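Local coordinates for zinc transport transcriptional regulator (Lactococcus lactis subsp. lactis, PDB 5YI3), which binds duplex DNA as a zinc-binding transcriptional regulator of the MarR family, probably controlling genes for zinc uptake, at a contact of chain A with DNA. Numbering follows the deposited sequence.

A contact of chain A with DNA. Residues 54, 64-66, 69. With nucleotides of chain C; nucleotides of chain B.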
loop_
_atom_site.group_PDB
_atom_site.type_symbol
_atom_site.label_atom_id
_atom_site.label_comp_id
_atom_site.label_asym_id
_atom_site.label_seq_id
_atom_site.Cartn_x
_atom_site.Cartn_y
_atom_site.Cartn_z
ATOM N N ASN A 54 -6.918 9.943 -21.830
ATOM C CA ASN A 54 -6.374 8.768 -21.160
ATOM C C ASN A 54 -5.052 9.065 -20.446
ATOM O O ASN A 54 -4.938 8.857 -19.244
ATOM C CB ASN A 54 -6.149 7.635 -22.146
ATOM C CG ASN A 54 -5.732 6.343 -21.462
ATOM O OD1 ASN A 54 -4.628 6.226 -20.934
ATOM N ND2 ASN A 54 -6.618 5.358 -21.483
ATOM N N SER A 64 -0.957 2.659 -15.155
ATOM C CA SER A 64 -0.745 2.542 -16.593
ATOM C C SER A 64 -1.957 3.009 -17.435
ATOM O O SER A 64 -3.069 3.147 -16.927
ATOM C CB SER A 64 -0.321 1.122 -16.962
ATOM O OG SER A 64 -1.448 0.314 -17.192
ATOM N N PRO A 65 -1.734 3.297 -18.726
ATOM C CA PRO A 65 -2.883 3.619 -19.573
ATOM C C PRO A 65 -3.823 2.432 -19.817
ATOM O O PRO A 65 -5.013 2.669 -20.018
ATOM C CB PRO A 65 -2.232 4.080 -20.872
ATOM C CG PRO A 65 -0.919 4.605 -20.440
ATOM C CD PRO A 65 -0.465 3.710 -19.343
ATOM N N ALA A 66 -3.327 1.195 -19.800
ATOM C CA ALA A 66 -4.231 0.025 -19.867
ATOM C C ALA A 66 -5.214 0.003 -18.688
ATOM O O ALA A 66 -6.427 -0.112 -18.882
ATOM C CB ALA A 66 -3.445 -1.290 -19.951
ATOM N N THR A 69 -7.761 2.436 -19.222
ATOM C CA THR A 69 -8.677 2.058 -20.274
ATOM C C THR A 69 -9.826 1.259 -19.697
ATOM O O THR A 69 -10.986 1.427 -20.087
ATOM C CB THR A 69 -7.977 1.206 -21.316
ATOM O OG1 THR A 69 -7.148 2.042 -22.131
ATOM C CG2 THR A 69 -8.989 0.531 -22.177
ATOM P P DT C 12 4.595 -2.061 -15.817
ATOM O OP1 DT C 12 5.928 -1.742 -15.218
ATOM O OP2 DT C 12 3.708 -0.952 -16.267
ATOM O "O5'" DT C 12 4.791 -3.073 -17.059
ATOM C "C5'" DT C 12 5.543 -4.280 -16.857
ATOM C "C4'" DT C 12 5.544 -5.217 -18.054
ATOM O "O4'" DT C 12 4.189 -5.683 -18.331
ATOM C "C3'" DT C 12 6.110 -4.646 -19.352
ATOM O "O3'" DT C 12 6.937 -5.617 -20.017
ATOM C "C2'" DT C 12 4.844 -4.345 -20.137
ATOM C "C1'" DT C 12 3.876 -5.429 -19.681
ATOM N N1 DT C 12 2.485 -4.947 -19.794
ATOM C C2 DT C 12 1.637 -5.552 -20.703
ATOM O O2 DT C 12 1.961 -6.486 -21.420
ATOM N N3 DT C 12 0.370 -5.024 -20.747
ATOM C C4 DT C 12 -0.103 -3.970 -19.994
ATOM O O4 DT C 12 -1.246 -3.554 -20.086
ATOM C C5 DT C 12 0.833 -3.377 -19.084
ATOM C C7 DT C 12 0.380 -2.230 -18.237
ATOM C C6 DT C 12 2.072 -3.881 -19.025
ATOM P P DG B 2 -4.529 9.050 -25.186
ATOM O OP1 DG B 2 -5.816 9.784 -25.228
ATOM O OP2 DG B 2 -3.937 8.852 -23.843
ATOM O "O5'" DG B 2 -4.665 7.661 -25.941
ATOM C "C5'" DG B 2 -5.802 7.375 -26.710
ATOM C "C4'" DG B 2 -6.035 5.883 -26.686
ATOM O "O4'" DG B 2 -4.752 5.252 -26.890
ATOM C "C3'" DG B 2 -6.568 5.307 -25.384
ATOM O "O3'" DG B 2 -7.317 4.168 -25.719
ATOM C "C2'" DG B 2 -5.269 4.870 -24.712
ATOM C "C1'" DG B 2 -4.594 4.263 -25.921
ATOM N N9 DG B 2 -3.170 4.019 -25.864
ATOM C C8 DG B 2 -2.213 4.557 -25.051
ATOM N N7 DG B 2 -1.009 4.094 -25.298
ATOM C C5 DG B 2 -1.192 3.200 -26.357
ATOM C C6 DG B 2 -0.275 2.368 -27.072
ATOM O O6 DG B 2 0.945 2.252 -26.932
ATOM N N1 DG B 2 -0.891 1.601 -28.045
ATOM C C2 DG B 2 -2.239 1.653 -28.317
ATOM N N2 DG B 2 -2.662 0.864 -29.316
ATOM N N3 DG B 2 -3.124 2.405 -27.670
ATOM C C4 DG B 2 -2.524 3.150 -26.706
ATOM P P DT B 3 -8.784 3.946 -25.109
ATOM O OP1 DT B 3 -9.628 5.074 -25.547
ATOM O OP2 DT B 3 -8.635 3.649 -23.662
ATOM O "O5'" DT B 3 -9.289 2.656 -25.880
ATOM C "C5'" DT B 3 -8.600 2.504 -27.100
ATOM C "C4'" DT B 3 -8.570 1.089 -27.635
ATOM O "O4'" DT B 3 -7.195 0.666 -27.775
ATOM C "C3'" DT B 3 -9.274 0.037 -26.791
ATOM O "O3'" DT B 3 -10.003 -0.868 -27.654
ATOM C "C2'" DT B 3 -8.118 -0.611 -26.033
ATOM C "C1'" DT B 3 -6.938 -0.458 -26.981
ATOM N N1 DT B 3 -5.623 -0.203 -26.351
ATOM C C2 DT B 3 -4.547 -0.779 -26.975
ATOM O O2 DT B 3 -4.649 -1.462 -27.969
ATOM N N3 DT B 3 -3.340 -0.533 -26.385
ATOM C C4 DT B 3 -3.109 0.229 -25.264
ATOM O O4 DT B 3 -1.974 0.385 -24.854
ATOM C C5 DT B 3 -4.274 0.814 -24.643
ATOM C C7 DT B 3 -4.117 1.665 -23.413
ATOM C C6 DT B 3 -5.472 0.577 -25.211
ATOM P P DT B 4 -10.710 -2.177 -27.053
ATOM O OP1 DT B 4 -11.798 -2.552 -27.976
ATOM O OP2 DT B 4 -10.994 -1.934 -25.611
ATOM O "O5'" DT B 4 -9.570 -3.293 -27.146
ATOM C "C5'" DT B 4 -9.022 -3.524 -28.418
ATOM C "C4'" DT B 4 -8.025 -4.651 -28.353
ATOM O "O4'" DT B 4 -6.769 -4.220 -27.767
ATOM C "C3'" DT B 4 -8.501 -5.794 -27.495
ATOM O "O3'" DT B 4 -8.156 -7.000 -28.184
ATOM C "C2'" DT B 4 -7.719 -5.592 -26.192
ATOM C "C1'" DT B 4 -6.390 -5.070 -26.706
ATOM N N1 DT B 4 -5.569 -4.302 -25.706
ATOM C C2 DT B 4 -4.189 -4.411 -25.732
ATOM O O2 DT B 4 -3.605 -5.110 -26.543
ATOM N N3 DT B 4 -3.507 -3.680 -24.780
ATOM C C4 DT B 4 -4.067 -2.858 -23.823
ATOM O O4 DT B 4 -3.367 -2.246 -23.018
ATOM C C5 DT B 4 -5.519 -2.792 -23.845
ATOM C C7 DT B 4 -6.270 -1.939 -22.865
ATOM C C6 DT B 4 -6.187 -3.502 -24.768
#
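The recognition helix of the winged helix-turn-helix, 65-77, enters the major groove with its N-terminal turn, while helix 54-60 brings its first residue, Asn54, to the backbone of chain B. Thr69 loses the most surface to DNA in this patch, 59 Å². With OG1 beside its own backbone N and anti to the carbonyl carbon (chi1 -75°), the hydroxyl donates to the DT3 phosphate, Thr69 OG1 to OP2 of DT3 of chain B being 2.7 Å. Thr69 OG1 also hydrogen-bonds Pro65 O, one helical turn back, at 3.1 Å, from 33° above the carbonyl plane; one proton cannot fully serve both acceptors, and the structure alone does not show how it is shared. CB and CG2 pack against the DT4 methyl, which lies alongside the bond between them, Thr69 CG2 being 3.7 Å from C7 of DT4 of chain B. A valine here has no hydroxyl to give the DT3 phosphate, and would probably loosen the hold of the helix on this strand. Asn54 extends with CG anti to the backbone N (chi1 -173°), laying its amide along the sugar, with Asn54 CG 3.6 Å from C2' of DG2 of chain B; its ND2 makes a weak hydrogen bond to Pro65 O, loosely tying the two helices together. Thymine methyls on the major-groove side probably contribute to base reading: C7 of DT3 of chain B lies under Pro65, 4.0 Å from CB, and the backbone of Ala66. Ser64 reaches the other strand, chain C, with OG 3.3 Å from the methyl C7 of DT12, from the crowded position between backbone N and carbonyl carbon. The Ala66 methyl CB is aimed at O4 of DT12 of chain C, 3.2 Å away, while O4 of DT4 of chain B flanks it about as closely.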